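Local coordinates for 2-hydroxyhepta-2,4-diene-1,7-dioate isomerase (Corynebacterium glutamicum, PDB 4DBF), which belongs to the fumarylacetoacetate hydrolase family, binds magnesium and probably acts as an oxaloacetate decarboxylase, with isomerase activity also assigned to it, at residues 231-234 with 235-239. Numbering follows the deposited sequence.
Sequences MIMK and MGEII
The terminal methyl groups of Met231 and Ile238 meet at the apolar centre, where CE of Met231 lies 3.3 Å from CD1 of Ile238, closer than carbons usually come, and the two side chains cross at about a right angle. Met231 reaches this point because its chain, nearly extended through chi2, bends at SD (chi3 80°). On the same methyl group, CE of Met235 closes in at 3.9 Å; the first bond of Met235 points away from 231-234, yet its chain, bent at chi2 and chi3, brings CE back to Met231. Met235 also touches Trp155 and Thr256, while Ile238 packs on Ile254 of strand 253-255. Met233 takes Ile238 from another direction: its CB touches CG1 of Ile238 at 3.8 Å, and its bent end carries CE to 3.4 Å from CA of Ile238, again a tight fit. The same chain runs across Glu237 at about a right angle, with CE of Met233 3.5 Å from CG of Glu237. Glu237 has CG anti to the backbone N (chi1 -179°) and a straight chain beyond it, which lays its carboxylate alongside CB and CG of Met233. From there the contact turns polar, as one water donates hydrogen bonds both to OE1 of Glu237 and to the carbonyl O of Ile232, tying the exposed carboxylate back to the loop. The backbone N of Met233 is hydrogen-bonded to OD1 of Asn89, which also makes a backbone hydrogen bond with Ile232. The carbonyl O of Lys234 receives the N-H of Ile238 at 3.0 Å in a nearly straight bond (N-H...O 164°), and that of Glu237 in a weak, strongly bent one. Lys234 is the N-cap residue, and its carbonyl accepts the first i to i+4 bond of helix 235-243, a helix N-terminus against which Met231 and Met233 of the loop after strand 219-227 fold.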
loop_
_atom_site.group_PDB
_atom_site.type_symbol
_atom_site.label_atom_id
_atom_site.label_comp_id
_atom_site.label_asym_id
_atom_site.label_seq_id
_atom_site.Cartn_x
_atom_site.Cartn_y
_atom_site.Cartn_z
ATOM N N MET A 231 17.401 -15.232 -9.843
ATOM C CA MET A 231 17.130 -13.820 -9.539
ATOM C C MET A 231 18.139 -12.895 -10.202
ATOM O O MET A 231 19.312 -13.157 -10.145
ATOM C CB MET A 231 17.161 -13.566 -8.018
ATOM C CG MET A 231 15.829 -13.920 -7.371
ATOM S SD MET A 231 16.008 -14.148 -5.580
ATOM C CE MET A 231 16.003 -12.503 -5.025
ATOM N N ILE A 232 17.675 -11.795 -10.769
ATOM C CA ILE A 232 18.557 -10.804 -11.339
ATOM C C ILE A 232 19.130 -9.859 -10.282
ATOM O O ILE A 232 20.360 -9.616 -10.219
ATOM C CB ILE A 232 17.809 -10.058 -12.475
ATOM C CG1 ILE A 232 17.444 -11.048 -13.597
ATOM C CG2 ILE A 232 18.623 -8.859 -12.987
ATOM C CD1 ILE A 232 16.346 -10.496 -14.539
ATOM N N MET A 233 18.248 -9.281 -9.453
ATOM C CA MET A 233 18.717 -8.582 -8.245
ATOM C C MET A 233 18.648 -9.578 -7.134
ATOM O O MET A 233 17.579 -10.193 -6.906
ATOM C CB MET A 233 17.849 -7.374 -7.900
ATOM C CG MET A 233 17.775 -6.323 -8.941
ATOM S SD MET A 233 16.676 -4.943 -8.409
ATOM C CE MET A 233 17.105 -4.555 -6.793
ATOM N N LYS A 234 19.810 -9.824 -6.514
ATOM C CA LYS A 234 19.933 -10.695 -5.359
ATOM C C LYS A 234 19.312 -10.015 -4.164
ATOM O O LYS A 234 19.050 -8.806 -4.217
ATOM C CB LYS A 234 21.414 -10.966 -5.083
ATOM C CG LYS A 234 22.177 -11.429 -6.336
ATOM C CD LYS A 234 23.515 -12.049 -5.982
ATOM C CE LYS A 234 23.891 -13.163 -6.957
ATOM N NZ LYS A 234 25.346 -13.124 -7.110
ATOM N N MET A 235 19.177 -10.766 -3.073
ATOM C CA MET A 235 18.455 -10.305 -1.908
ATOM C C MET A 235 18.916 -8.919 -1.400
ATOM O O MET A 235 18.114 -8.023 -1.124
ATOM C CB MET A 235 18.571 -11.360 -0.819
ATOM C CG MET A 235 17.746 -11.050 0.353
ATOM S SD MET A 235 15.967 -11.069 -0.027
ATOM C CE MET A 235 15.720 -12.375 -1.179
ATOM N N GLY A 236 20.222 -8.743 -1.287
ATOM C CA GLY A 236 20.744 -7.530 -0.676
ATOM C C GLY A 236 20.478 -6.364 -1.581
ATOM O O GLY A 236 20.178 -5.282 -1.121
ATOM N N GLU A 237 20.549 -6.575 -2.879
ATOM C CA GLU A 237 20.336 -5.478 -3.797
ATOM C C GLU A 237 18.817 -5.105 -3.821
ATOM O O GLU A 237 18.478 -3.938 -3.936
ATOM C CB GLU A 237 20.765 -5.841 -5.218
ATOM C CG GLU A 237 20.568 -4.716 -6.174
ATOM C CD GLU A 237 20.963 -5.021 -7.626
ATOM O OE1 GLU A 237 21.397 -6.162 -7.939
ATOM O OE2 GLU A 237 20.795 -4.075 -8.444
ATOM N N ILE A 238 17.943 -6.105 -3.734
ATOM C CA ILE A 238 16.483 -5.794 -3.643
ATOM C C ILE A 238 16.210 -4.867 -2.440
ATOM O O ILE A 238 15.560 -3.828 -2.554
ATOM C CB ILE A 238 15.689 -7.079 -3.473
ATOM C CG1 ILE A 238 15.861 -7.943 -4.741
ATOM C CG2 ILE A 238 14.156 -6.760 -3.291
ATOM C CD1 ILE A 238 15.185 -9.353 -4.614
ATOM N N ILE A 239 16.692 -5.242 -1.275
ATOM C CA ILE A 239 16.484 -4.437 -0.080
ATOM C C ILE A 239 17.064 -3.002 -0.150
ATOM O O ILE A 239 16.441 -2.064 0.245
ATOM C CB ILE A 239 16.887 -5.215 1.169
ATOM C CG1 ILE A 239 15.853 -6.282 1.455
ATOM C CG2 ILE A 239 17.006 -4.325 2.361
ATOM C CD1 ILE A 239 16.389 -7.539 2.029
HETATM O O HOH W 1 21.498 -7.113 -10.483
#